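Local coordinates for type IV pilus biogenesis protein PilB (PDB 7B7P) that serves as a bimodular minor pilin of type IV pili with a direct role in adhesion, joining a pilin module to a metal-binding von Willebrand factor A-like module, at residues 198-203 with 239-244; 160-165 with 210-215; 17-22 with 109-114. All coordinates share one frame; numbering follows the deposited sequence.

Contact 1: 198-203 with 239-244; sequences KSVIMI and TIIATI
Val200 and Ile203 of one helix pack against Ile240, Ile241 and Ile244 of another, forming an antiparallel helix pair in the alpha/beta fold of the von Willebrand factor A-like domain. The two short axes run at 170° to each other and approach to 9.9 Å, and the interface is almost wholly aliphatic.

Along 239-244, the first residue to reach across is Ile240. Its CG2 lies between the backbone N and the carbonyl carbon and meets CG2 of Ile203 at 4.1 Å, the two side chains crossing obliquely. Both isoleucines also rest on Val214 of strand 212-219, so the helix pair rests on the sheet here.

Ile241 comes next, where the two backbones come closest: its CA is 5.9 Å from CA of Val200. With CG1 anti to the carbonyl carbon (chi1 -67°) and the chain then extended, CD1 of Ile241 reaches CG1 of Val200 at 3.7 Å. Its other branch, CG2, touches the same Val200 methyl at 3.8 Å. The two side chains cross at about a right angle, on a less deeply buried side of the interface.

One turn later, Ile244 points toward helix 198-203 and also touches Leu216 of strand 212-219. It slides past Val200 in the opposite direction, its CG2 3.8 Å from Val200 CG2, while its carbonyl oxygen accepts a hydrogen bond from Arg196, which belongs to the same helix as Val200. Ser199 contributes at this end as well. Its hydroxyl is engaged by Leu195 O within its own helix, and Ser199 OG presses against Ile244 from there, 3.5 Å from CG2 and 3.7 Å from CD1.

Contact 2: 160-165 with 210-215; sequences MNIAVS and GNISVN
Ile162 and Val164 pair with Ile212 and Val214 as neighbouring parallel strands, the two strands of a beta-alpha-beta unit whose intervening helix is 191-209. The backbone bonds alternate as parallel pairing requires: Ile162 N binds Asn211 O, Ser213 N binds Ile162 O at 2.7 Å, Val164 N binds Ser213 O, and Asn215 N binds Val164 O.

Ile212 can be followed outward from the backbone. Its CB stands 4.0 Å from the carbonyl O of Ile162. CG1, anti to the backbone N (chi1 171°), stays near that oxygen and approaches CG2 of Ile162 at 4.1 Å. The terminal CD1 then lies 4.0 Å from the same Ile162 CG2 and 4.3 Å from CG2 of Val164, so that the tip touches two residues that lie two apart on the same face of the partner strand. Val214 lies on this same apolar face and touches Val164 through CG1.

The other face carries Ala163, Ser165, Ser213 and Asn215. Ala163 and Ser165 meet Leu269 of helix 258-270, while Phe230 packs on Ala163, Ser213 and Asn215. Here the buried amide of Asn215 is held at both ends. Its ND2 is bonded to Ser268 OG and Gln228 O, and its OD1 accepts the hydroxyl of Ser165, with Ser165 OG 2.9 Å from Asn215 OD1 and tilted 15° from the amide carbonyl plane.

Contact 3: 17-22 with 109-114; sequences RTSMQY and YNLTGK
Met20 and Leu111 mark the nearest approach of the two backbones, their CA atoms 7.4 Å apart where helix 17-22 passes over strand 109-112. The short axes come to 9.5 Å, and the strand runs roughly counter to the helix at 148°. Strand alternation turns Tyr109 and Leu111 toward the helix and Asn110 away from it.

Met20 bridges most of the gap. Its chain leaves the helix extended, with CG anti to the backbone N (chi1 -173°), and bends only at the last torsion. The bend brings the CE methyl between the two inward-facing residues of the strand, 3.6 Å from CB of Tyr109 and 3.7 Å from CB of Leu111. Between them the methyl also lies close to the carbonyl carbon of Asn110, so it packs on the backbone as well as on side chains.

Nearer the helix, Met20 makes a Met-aromatic contact. SD is 5.2 Å from the centroid of the Tyr109 ring and approaches it obliquely, while CG of Met20 lies 4.0 Å from CD2 of that ring. The Tyr109 hydroxyl is hydrogen-bonded to Asp24 of the same helix, and the side chain also touches Val23 and Val27. Leu111 slides past Met20 in the opposite direction, and its CD2 is 4.1 Å from OG of Ser19, whose hydroxyl is bonded to Leu81 O. Met20 also touches Ile124 and Ala127 of the neighbouring strand 124-130.

A helix near the chain's N terminus laid through apolar side chains on an antiparallel beta-sheet is the characteristic architecture of the globular part of type IV pilins.

Overall arrangement
From the N terminus, contact 3 closes first: segment 17-22 of helix 9-27 is joined to segment 109-114, on strand 104-112, across 86 intervening residues, within the pilin module. The chain then enters the von Willebrand factor A-like module, where the segments alternate as 160-165, 198-203, 210-215 and 239-244, so contacts 1 and 2 cross. Contact 2 closes the crossover through helix 191-209 by pairing its flanking strands; contact 1 ties that helix to helix 238-245. The two contacts touch through side chains of both helices on strand 212-219, coupling the helix pair to the sheet. Contact 3 stands apart, its centre about 51 Å from that of contact 1 and 43 Å from that of contact 2.

Contact 1: 198-203 with 239-244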
ATOM      1  N   LYS A 198      -6.686  14.003  12.531  1.00 75.82           N
ATOM      2  CA  LYS A 198      -6.678  13.368  11.213  1.00 74.93           C
ATOM      3  C   LYS A 198      -6.304  11.891  11.272  1.00 72.84           C
ATOM      4  O   LYS A 198      -6.669  11.128  10.363  1.00 73.45           O
ATOM      5  CB  LYS A 198      -5.725  14.106  10.266  1.00 69.64           C
ATOM      6  CG  LYS A 198      -6.182  15.500   9.870  1.00 76.56           C
ATOM      7  CD  LYS A 198      -7.627  15.492   9.369  1.00 76.47           C
ATOM      8  CE  LYS A 198      -8.040  16.856   8.830  1.00 75.40           C
ATOM      9  NZ  LYS A 198      -9.525  16.925   8.623  1.00 75.45           N
ATOM     10  N   SER A 199      -5.586  11.459  12.304  1.00 73.71           N
ATOM     11  CA  SER A 199      -5.289  10.036  12.392  1.00 77.49           C
ATOM     12  C   SER A 199      -6.414   9.250  13.064  1.00 76.11           C
ATOM     13  O   SER A 199      -6.604   8.069  12.744  1.00 74.64           O
ATOM     14  CB  SER A 199      -3.940   9.811  13.097  1.00 68.56           C
ATOM     15  OG  SER A 199      -3.948  10.251  14.440  1.00 67.76           O
ATOM     16  N   VAL A 200      -7.192   9.887  13.944  1.00 76.77           N
ATOM     17  CA  VAL A 200      -8.458   9.294  14.388  1.00 76.54           C
ATOM     18  C   VAL A 200      -9.337   8.962  13.182  1.00 79.45           C
ATOM     19  O   VAL A 200      -9.859   7.847  13.059  1.00 81.28           O
ATOM     20  CB  VAL A 200      -9.178  10.230  15.376  1.00 78.86           C
ATOM     21  CG1 VAL A 200     -10.575   9.690  15.712  1.00 85.72           C
ATOM     22  CG2 VAL A 200      -8.368  10.387  16.649  1.00 77.42           C
ATOM     23  N   ILE A 201      -9.485   9.919  12.255  1.00 79.42           N
ATOM     24  CA  ILE A 201     -10.222   9.668  11.013  1.00 73.18           C
ATOM     25  C   ILE A 201      -9.615   8.492  10.254  1.00 80.23           C
ATOM     26  O   ILE A 201     -10.333   7.618   9.747  1.00 85.25           O
ATOM     27  CB  ILE A 201     -10.257  10.942  10.147  1.00 79.21           C
ATOM     28  CG1 ILE A 201     -11.044  12.052  10.852  1.00 80.58           C
ATOM     29  CG2 ILE A 201     -10.842  10.659   8.765  1.00 78.73           C
ATOM     30  CD1 ILE A 201     -11.340  13.236   9.964  1.00 73.00           C
ATOM     31  N   MET A 202      -8.278   8.449  10.165  1.00 78.74           N
ATOM     32  CA  MET A 202      -7.615   7.403   9.385  1.00 77.71           C
ATOM     33  C   MET A 202      -7.872   6.020   9.979  1.00 75.87           C
ATOM     34  O   MET A 202      -8.003   5.034   9.241  1.00 74.15           O
ATOM     35  CB  MET A 202      -6.107   7.703   9.299  1.00 75.11           C
ATOM     36  CG  MET A 202      -5.221   6.543   8.916  1.00 68.26           C
ATOM     37  SD  MET A 202      -5.585   5.872   7.281  1.00 81.86           S
ATOM     38  CE  MET A 202      -3.927   5.648   6.616  1.00 71.10           C
ATOM     39  N   ILE A 203      -7.971   5.936  11.310  1.00 75.37           N
ATOM     40  CA  ILE A 203      -8.256   4.661  11.971  1.00 79.16           C
ATOM     41  C   ILE A 203      -9.658   4.164  11.608  1.00 81.85           C
ATOM     42  O   ILE A 203      -9.846   3.001  11.226  1.00 78.25           O
ATOM     43  CB  ILE A 203      -8.093   4.803  13.496  1.00 78.88           C
ATOM     44  CG1 ILE A 203      -6.615   4.882  13.890  1.00 77.39           C
ATOM     45  CG2 ILE A 203      -8.795   3.644  14.214  1.00 82.43           C
ATOM     46  CD1 ILE A 203      -5.771   3.733  13.397  1.00 78.16           C
ATOM     47  N   THR A 239     -10.122   1.637  21.778  1.00 95.41           N
ATOM     48  CA  THR A 239      -8.980   1.696  22.678  1.00 97.47           C
ATOM     49  C   THR A 239      -7.838   2.519  22.086  1.00 94.93           C
ATOM     50  O   THR A 239      -7.124   3.204  22.830  1.00 93.43           O
ATOM     51  CB  THR A 239      -8.537   0.276  23.035  1.00 96.14           C
ATOM     52  OG1 THR A 239      -7.579  -0.198  22.078  1.00100.59           O
ATOM     53  CG2 THR A 239      -9.749  -0.656  23.031  1.00 96.04           C
ATOM     54  N   ILE A 240      -7.664   2.500  20.761  1.00 87.28           N
ATOM     55  CA  ILE A 240      -6.568   3.274  20.184  1.00 89.93           C
ATOM     56  C   ILE A 240      -6.944   4.750  20.048  1.00 88.32           C
ATOM     57  O   ILE A 240      -6.108   5.634  20.282  1.00 83.68           O
ATOM     58  CB  ILE A 240      -6.106   2.670  18.844  1.00 82.23           C
ATOM     59  CG1 ILE A 240      -4.950   3.503  18.289  1.00 84.33           C
ATOM     60  CG2 ILE A 240      -7.245   2.606  17.846  1.00 83.96           C
ATOM     61  CD1 ILE A 240      -3.895   2.701  17.567  1.00 83.19           C
ATOM     62  N   ILE A 241      -8.196   5.050  19.676  1.00 88.63           N
ATOM     63  CA  ILE A 241      -8.605   6.448  19.561  1.00 85.33           C
ATOM     64  C   ILE A 241      -8.463   7.145  20.902  1.00 86.07           C
ATOM     65  O   ILE A 241      -8.154   8.342  20.965  1.00 84.60           O
ATOM     66  CB  ILE A 241     -10.043   6.556  19.029  1.00 86.60           C
ATOM     67  CG1 ILE A 241     -10.129   6.067  17.592  1.00 84.67           C
ATOM     68  CG2 ILE A 241     -10.535   7.993  19.102  1.00 85.51           C
ATOM     69  CD1 ILE A 241     -11.474   6.359  16.950  1.00 85.89           C
ATOM     70  N   ALA A 242      -8.663   6.404  21.992  1.00 87.85           N
ATOM     71  CA  ALA A 242      -8.425   6.965  23.315  1.00 89.14           C
ATOM     72  C   ALA A 242      -6.965   7.368  23.481  1.00 84.04           C
ATOM     73  O   ALA A 242      -6.669   8.443  24.017  1.00 85.15           O
ATOM     74  CB  ALA A 242      -8.838   5.957  24.391  1.00 91.08           C
ATOM     75  N   THR A 243      -6.039   6.518  23.023  1.00 85.48           N
ATOM     76  CA  THR A 243      -4.616   6.845  23.116  1.00 87.01           C
ATOM     77  C   THR A 243      -4.271   8.082  22.293  1.00 85.10           C
ATOM     78  O   THR A 243      -3.590   8.996  22.775  1.00 85.76           O
ATOM     79  CB  THR A 243      -3.760   5.669  22.654  1.00 88.20           C
ATOM     80  OG1 THR A 243      -4.349   4.434  23.084  1.00 92.35           O
ATOM     81  CG2 THR A 243      -2.353   5.798  23.227  1.00 83.86           C
ATOM     82  N   ILE A 244      -4.723   8.121  21.040  1.00 81.62           N
ATOM     83  CA  ILE A 244      -4.322   9.204  20.154  1.00 78.54           C
ATOM     84  C   ILE A 244      -4.820  10.538  20.671  1.00 84.96           C
ATOM     85  O   ILE A 244      -4.133  11.562  20.531  1.00 82.80           O
ATOM     86  CB  ILE A 244      -4.822   8.920  18.731  1.00 80.36           C
ATOM     87  CG1 ILE A 244      -4.046   7.748  18.143  1.00 72.09           C
ATOM     88  CG2 ILE A 244      -4.740  10.179  17.855  1.00 75.73           C
ATOM     89  CD1 ILE A 244      -4.417   7.446  16.732  1.00 73.73           C
TER

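Contact 2: 160-165 with 210-215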
ATOM      1  N   MET A 160      -6.805 -11.914   4.309  1.00112.50           N
ATOM      2  CA  MET A 160      -5.568 -11.937   5.065  1.00100.16           C
ATOM      3  C   MET A 160      -5.627 -10.934   6.216  1.00 98.21           C
ATOM      4  O   MET A 160      -6.488 -10.046   6.269  1.00 96.52           O
ATOM      5  CB  MET A 160      -4.395 -11.649   4.140  1.00101.49           C
ATOM      6  CG  MET A 160      -4.123 -12.775   3.152  1.00110.10           C
ATOM      7  SD  MET A 160      -4.723 -14.414   3.657  1.00126.04           S
ATOM      8  CE  MET A 160      -6.365 -14.470   2.922  1.00113.73           C
ATOM      9  N   ASN A 161      -4.718 -11.104   7.170  1.00 92.21           N
ATOM     10  CA  ASN A 161      -4.571 -10.131   8.238  1.00 87.49           C
ATOM     11  C   ASN A 161      -3.586  -9.049   7.814  1.00 83.99           C
ATOM     12  O   ASN A 161      -2.673  -9.286   7.018  1.00 78.14           O
ATOM     13  CB  ASN A 161      -4.112 -10.804   9.532  1.00 88.86           C
ATOM     14  CG  ASN A 161      -4.934 -12.032   9.859  1.00 93.51           C
ATOM     15  OD1 ASN A 161      -6.117 -11.925  10.179  1.00 94.12           O
ATOM     16  ND2 ASN A 161      -4.317 -13.211   9.765  1.00 95.87           N
ATOM     17  N   ILE A 162      -3.799  -7.845   8.338  1.00 81.81           N
ATOM     18  CA  ILE A 162      -3.001  -6.681   7.981  1.00 76.70           C
ATOM     19  C   ILE A 162      -2.570  -5.977   9.258  1.00 74.90           C
ATOM     20  O   ILE A 162      -3.403  -5.676  10.122  1.00 74.30           O
ATOM     21  CB  ILE A 162      -3.787  -5.711   7.079  1.00 76.79           C
ATOM     22  CG1 ILE A 162      -4.037  -6.330   5.701  1.00 79.03           C
ATOM     23  CG2 ILE A 162      -3.064  -4.383   6.979  1.00 67.32           C
ATOM     24  CD1 ILE A 162      -5.050  -5.544   4.850  1.00 82.43           C
ATOM     25  N   ALA A 163      -1.278  -5.692   9.369  1.00 70.98           N
ATOM     26  CA  ALA A 163      -0.756  -4.908  10.473  1.00 70.08           C
ATOM     27  C   ALA A 163      -0.210  -3.591   9.943  1.00 65.12           C
ATOM     28  O   ALA A 163       0.429  -3.554   8.890  1.00 65.73           O
ATOM     29  CB  ALA A 163       0.333  -5.664  11.225  1.00 66.26           C
ATOM     30  N   VAL A 164      -0.484  -2.515  10.670  1.00 59.19           N
ATOM     31  CA  VAL A 164      -0.056  -1.180  10.293  1.00 62.00           C
ATOM     32  C   VAL A 164       0.593  -0.559  11.511  1.00 65.18           C
ATOM     33  O   VAL A 164      -0.042  -0.432  12.559  1.00 66.87           O
ATOM     34  CB  VAL A 164      -1.222  -0.304   9.803  1.00 66.58           C
ATOM     35  CG1 VAL A 164      -0.706   1.080   9.435  1.00 63.95           C
ATOM     36  CG2 VAL A 164      -1.937  -0.953   8.619  1.00 65.20           C
ATOM     37  N   SER A 165       1.856  -0.190  11.392  1.00 65.92           N
ATOM     38  CA  SER A 165       2.522   0.522  12.471  1.00 66.11           C
ATOM     39  C   SER A 165       2.586   1.995  12.110  1.00 63.30           C
ATOM     40  O   SER A 165       3.178   2.361  11.084  1.00 62.80           O
ATOM     41  CB  SER A 165       3.923  -0.027  12.752  1.00 59.16           C
ATOM     42  OG  SER A 165       4.438   0.634  13.900  1.00 58.18           O
ATOM     43  N   GLY A 210     -11.508  -4.197   7.552  1.00 91.43           N
ATOM     44  CA  GLY A 210     -11.582  -5.396   8.372  1.00 92.57           C
ATOM     45  C   GLY A 210     -10.290  -6.195   8.438  1.00 91.22           C
ATOM     46  O   GLY A 210      -9.477  -6.148   7.510  1.00 89.29           O
ATOM     47  N   ASN A 211     -10.086  -6.929   9.537  1.00 89.82           N
ATOM     48  CA  ASN A 211      -8.959  -7.855   9.673  1.00 91.70           C
ATOM     49  C   ASN A 211      -7.626  -7.103   9.652  1.00 85.91           C
ATOM     50  O   ASN A 211      -6.671  -7.475   8.961  1.00 81.92           O
ATOM     51  CB  ASN A 211      -9.005  -8.934   8.589  1.00 94.25           C
ATOM     52  CG  ASN A 211      -9.111 -10.321   9.164  1.00 97.30           C
ATOM     53  OD1 ASN A 211      -9.273 -10.493  10.379  1.00102.40           O
ATOM     54  ND2 ASN A 211      -9.012 -11.327   8.299  1.00101.93           N
ATOM     55  N   ILE A 212      -7.564  -6.044  10.449  1.00 83.18           N
ATOM     56  CA  ILE A 212      -6.524  -5.043  10.307  1.00 81.39           C
ATOM     57  C   ILE A 212      -6.211  -4.503  11.694  1.00 81.89           C
ATOM     58  O   ILE A 212      -7.093  -3.964  12.371  1.00 82.91           O
ATOM     59  CB  ILE A 212      -6.956  -3.923   9.339  1.00 81.25           C
ATOM     60  CG1 ILE A 212      -5.980  -2.749   9.343  1.00 79.11           C
ATOM     61  CG2 ILE A 212      -8.394  -3.486   9.605  1.00 85.74           C
ATOM     62  CD1 ILE A 212      -6.041  -1.961   8.031  1.00 75.30           C
ATOM     63  N   SER A 213      -4.972  -4.693  12.137  1.00 77.28           N
ATOM     64  CA  SER A 213      -4.557  -4.215  13.445  1.00 78.59           C
ATOM     65  C   SER A 213      -3.467  -3.158  13.318  1.00 69.33           C
ATOM     66  O   SER A 213      -2.750  -3.078  12.319  1.00 70.65           O
ATOM     67  CB  SER A 213      -4.093  -5.371  14.346  1.00 78.34           C
ATOM     68  OG  SER A 213      -3.453  -6.365  13.588  1.00 84.22           O
ATOM     69  N   VAL A 214      -3.380  -2.323  14.343  1.00 70.85           N
ATOM     70  CA  VAL A 214      -2.532  -1.146  14.330  1.00 71.39           C
ATOM     71  C   VAL A 214      -1.856  -1.019  15.692  1.00 73.38           C
ATOM     72  O   VAL A 214      -2.369  -1.498  16.707  1.00 71.05           O
ATOM     73  CB  VAL A 214      -3.353   0.127  13.994  1.00 74.10           C
ATOM     74  CG1 VAL A 214      -4.256  -0.097  12.780  1.00 71.08           C
ATOM     75  CG2 VAL A 214      -4.208   0.532  15.175  1.00 75.66           C
ATOM     76  N   ASN A 215      -0.682  -0.385  15.707  1.00 70.00           N
ATOM     77  CA  ASN A 215      -0.081   0.095  16.946  1.00 68.09           C
ATOM     78  C   ASN A 215       0.463   1.489  16.676  1.00 67.24           C
ATOM     79  O   ASN A 215       0.428   1.979  15.544  1.00 68.98           O
ATOM     80  CB  ASN A 215       1.001  -0.858  17.486  1.00 68.82           C
ATOM     81  CG  ASN A 215       2.300  -0.805  16.686  1.00 73.19           C
ATOM     82  OD1 ASN A 215       2.306  -0.384  15.522  1.00 68.25           O
ATOM     83  ND2 ASN A 215       3.419  -1.220  17.316  1.00 60.15           N
TER

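Contact 3: 17-22 with 109-114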
ATOM      1  N   ARG A  17     -21.700 -12.838 -31.382  1.00 84.46           N
ATOM      2  CA  ARG A  17     -22.351 -11.803 -30.583  1.00 87.14           C
ATOM      3  C   ARG A  17     -23.084 -12.402 -29.384  1.00 88.36           C
ATOM      4  O   ARG A  17     -23.019 -11.851 -28.276  1.00 85.07           O
ATOM      5  CB  ARG A  17     -23.316 -10.965 -31.439  1.00 86.79           C
ATOM      6  CG  ARG A  17     -23.910  -9.726 -30.697  1.00 78.75           C
ATOM      7  CD  ARG A  17     -25.118  -9.099 -31.411  1.00 77.12           C
ATOM      8  NE  ARG A  17     -25.522  -7.782 -30.875  1.00 75.02           N
ATOM      9  CZ  ARG A  17     -26.682  -7.537 -30.243  1.00 76.63           C
ATOM     10  NH1 ARG A  17     -27.576  -8.520 -30.042  1.00 71.20           N
ATOM     11  NH2 ARG A  17     -26.961  -6.307 -29.801  1.00 65.71           N
ATOM     12  N   THR A  18     -23.787 -13.529 -29.575  1.00 87.45           N
ATOM     13  CA  THR A  18     -24.507 -14.121 -28.446  1.00 88.91           C
ATOM     14  C   THR A  18     -23.528 -14.676 -27.419  1.00 81.46           C
ATOM     15  O   THR A  18     -23.756 -14.582 -26.207  1.00 75.37           O
ATOM     16  CB  THR A  18     -25.464 -15.229 -28.920  1.00 90.82           C
ATOM     17  OG1 THR A  18     -24.792 -16.073 -29.863  1.00 98.96           O
ATOM     18  CG2 THR A  18     -26.698 -14.645 -29.589  1.00 87.24           C
ATOM     19  N   SER A  19     -22.423 -15.252 -27.884  1.00 81.82           N
ATOM     20  CA  SER A  19     -21.362 -15.653 -26.968  1.00 85.98           C
ATOM     21  C   SER A  19     -20.866 -14.466 -26.150  1.00 81.10           C
ATOM     22  O   SER A  19     -20.662 -14.577 -24.938  1.00 79.06           O
ATOM     23  CB  SER A  19     -20.218 -16.279 -27.756  1.00 85.09           C
ATOM     24  OG  SER A  19     -19.225 -16.762 -26.881  1.00 94.98           O
ATOM     25  N   MET A  20     -20.694 -13.312 -26.796  1.00 79.15           N
ATOM     26  CA  MET A  20     -20.204 -12.143 -26.087  1.00 76.91           C
ATOM     27  C   MET A  20     -21.258 -11.613 -25.130  1.00 77.10           C
ATOM     28  O   MET A  20     -20.930 -11.136 -24.035  1.00 73.83           O
ATOM     29  CB  MET A  20     -19.770 -11.074 -27.087  1.00 73.97           C
ATOM     30  CG  MET A  20     -19.098  -9.893 -26.427  1.00 78.13           C
ATOM     31  SD  MET A  20     -18.710  -8.511 -27.524  1.00 82.77           S
ATOM     32  CE  MET A  20     -17.155  -9.067 -28.256  1.00 80.54           C
ATOM     33  N   GLN A  21     -22.532 -11.706 -25.516  1.00 75.71           N
ATOM     34  CA  GLN A  21     -23.602 -11.376 -24.585  1.00 73.10           C
ATOM     35  C   GLN A  21     -23.602 -12.331 -23.398  1.00 75.14           C
ATOM     36  O   GLN A  21     -23.838 -11.911 -22.261  1.00 74.85           O
ATOM     37  CB  GLN A  21     -24.955 -11.373 -25.306  1.00 74.50           C
ATOM     38  CG  GLN A  21     -25.041 -10.279 -26.379  1.00 78.80           C
ATOM     39  CD  GLN A  21     -26.449  -9.979 -26.867  1.00 83.77           C
ATOM     40  OE1 GLN A  21     -27.295 -10.872 -26.969  1.00 90.58           O
ATOM     41  NE2 GLN A  21     -26.706  -8.712 -27.178  1.00 72.55           N
ATOM     42  N   TYR A  22     -23.310 -13.614 -23.636  1.00 73.21           N
ATOM     43  CA  TYR A  22     -23.138 -14.547 -22.523  1.00 83.44           C
ATOM     44  C   TYR A  22     -22.064 -14.058 -21.567  1.00 78.00           C
ATOM     45  O   TYR A  22     -22.307 -13.936 -20.361  1.00 72.25           O
ATOM     46  CB  TYR A  22     -22.783 -15.942 -23.032  1.00 84.02           C
ATOM     47  CG  TYR A  22     -23.966 -16.746 -23.520  1.00 89.83           C
ATOM     48  CD1 TYR A  22     -25.198 -16.671 -22.886  1.00 89.02           C
ATOM     49  CD2 TYR A  22     -23.844 -17.576 -24.623  1.00 93.09           C
ATOM     50  CE1 TYR A  22     -26.279 -17.408 -23.345  1.00 95.29           C
ATOM     51  CE2 TYR A  22     -24.909 -18.312 -25.082  1.00 98.24           C
ATOM     52  CZ  TYR A  22     -26.120 -18.228 -24.445  1.00 98.93           C
ATOM     53  OH  TYR A  22     -27.167 -18.980 -24.928  1.00107.88           O
ATOM     54  N   TYR A 109     -14.756  -5.667 -24.872  1.00 74.96           N
ATOM     55  CA  TYR A 109     -14.600  -7.041 -25.304  1.00 73.21           C
ATOM     56  C   TYR A 109     -14.161  -7.066 -26.758  1.00 76.39           C
ATOM     57  O   TYR A 109     -14.595  -6.237 -27.567  1.00 80.08           O
ATOM     58  CB  TYR A 109     -15.899  -7.817 -25.175  1.00 68.67           C
ATOM     59  CG  TYR A 109     -16.546  -7.802 -23.828  1.00 73.68           C
ATOM     60  CD1 TYR A 109     -15.898  -8.320 -22.711  1.00 72.17           C
ATOM     61  CD2 TYR A 109     -17.839  -7.318 -23.678  1.00 71.73           C
ATOM     62  CE1 TYR A 109     -16.519  -8.335 -21.470  1.00 68.58           C
ATOM     63  CE2 TYR A 109     -18.470  -7.326 -22.452  1.00 73.45           C
ATOM     64  CZ  TYR A 109     -17.809  -7.838 -21.347  1.00 76.51           C
ATOM     65  OH  TYR A 109     -18.444  -7.829 -20.126  1.00 73.91           O
ATOM     66  N   ASN A 110     -13.301  -8.024 -27.080  1.00 77.44           N
ATOM     67  CA  ASN A 110     -12.905  -8.325 -28.444  1.00 80.25           C
ATOM     68  C   ASN A 110     -13.109  -9.819 -28.647  1.00 81.01           C
ATOM     69  O   ASN A 110     -12.723 -10.617 -27.788  1.00 83.03           O
ATOM     70  CB  ASN A 110     -11.451  -7.919 -28.698  1.00 80.79           C
ATOM     71  CG  ASN A 110     -11.048  -8.088 -30.147  1.00 88.70           C
ATOM     72  OD1 ASN A 110     -11.104  -9.194 -30.695  1.00 92.84           O
ATOM     73  ND2 ASN A 110     -10.638  -6.993 -30.781  1.00 90.93           N
ATOM     74  N   LEU A 111     -13.746 -10.198 -29.755  1.00 76.57           N
ATOM     75  CA  LEU A 111     -14.000 -11.616 -30.017  1.00 83.61           C
ATOM     76  C   LEU A 111     -14.029 -11.800 -31.534  1.00 88.34           C
ATOM     77  O   LEU A 111     -15.076 -11.653 -32.169  1.00 92.20           O
ATOM     78  CB  LEU A 111     -15.289 -12.094 -29.362  1.00 78.95           C
ATOM     79  CG  LEU A 111     -15.593 -13.580 -29.577  1.00 84.82           C
ATOM     80  CD1 LEU A 111     -14.353 -14.435 -29.301  1.00 87.24           C
ATOM     81  CD2 LEU A 111     -16.760 -14.028 -28.728  1.00 82.75           C
ATOM     82  N   THR A 112     -12.867 -12.119 -32.102  1.00 86.97           N
ATOM     83  CA  THR A 112     -12.773 -12.265 -33.548  1.00 95.06           C
ATOM     84  C   THR A 112     -12.227 -13.634 -33.955  1.00100.87           C
ATOM     85  O   THR A 112     -12.288 -14.599 -33.183  1.00101.27           O
ATOM     86  CB  THR A 112     -11.914 -11.147 -34.164  1.00 94.53           C
ATOM     87  OG1 THR A 112     -10.656 -11.036 -33.482  1.00 92.54           O
ATOM     88  CG2 THR A 112     -12.648  -9.811 -34.105  1.00 94.38           C
ATOM     89  N   GLY A 113     -11.694 -13.722 -35.173  1.00104.29           N
ATOM     90  CA  GLY A 113     -11.277 -14.979 -35.765  1.00105.89           C
ATOM     91  C   GLY A 113     -11.525 -14.992 -37.262  1.00109.65           C
ATOM     92  O   GLY A 113     -12.533 -14.453 -37.728  1.00108.30           O
ATOM     93  N   LYS A 114     -10.612 -15.581 -38.030  1.00111.74           N
ATOM     94  CA  LYS A 114     -10.735 -15.620 -39.480  1.00115.24           C
ATOM     95  C   LYS A 114     -11.376 -16.928 -39.931  1.00119.03           C
ATOM     96  O   LYS A 114     -11.140 -17.991 -39.353  1.00120.38           O
ATOM     97  CB  LYS A 114      -9.372 -15.428 -40.153  1.00114.36           C
ATOM     98  CG  LYS A 114      -8.927 -13.970 -40.245  1.00109.53           C
ATOM     99  CD  LYS A 114      -7.728 -13.674 -39.347  1.00104.34           C
ATOM    100  CE  LYS A 114      -7.640 -12.181 -39.018  1.00101.72           C
ATOM    101  NZ  LYS A 114      -6.910 -11.932 -37.746  1.00 95.87           N
TER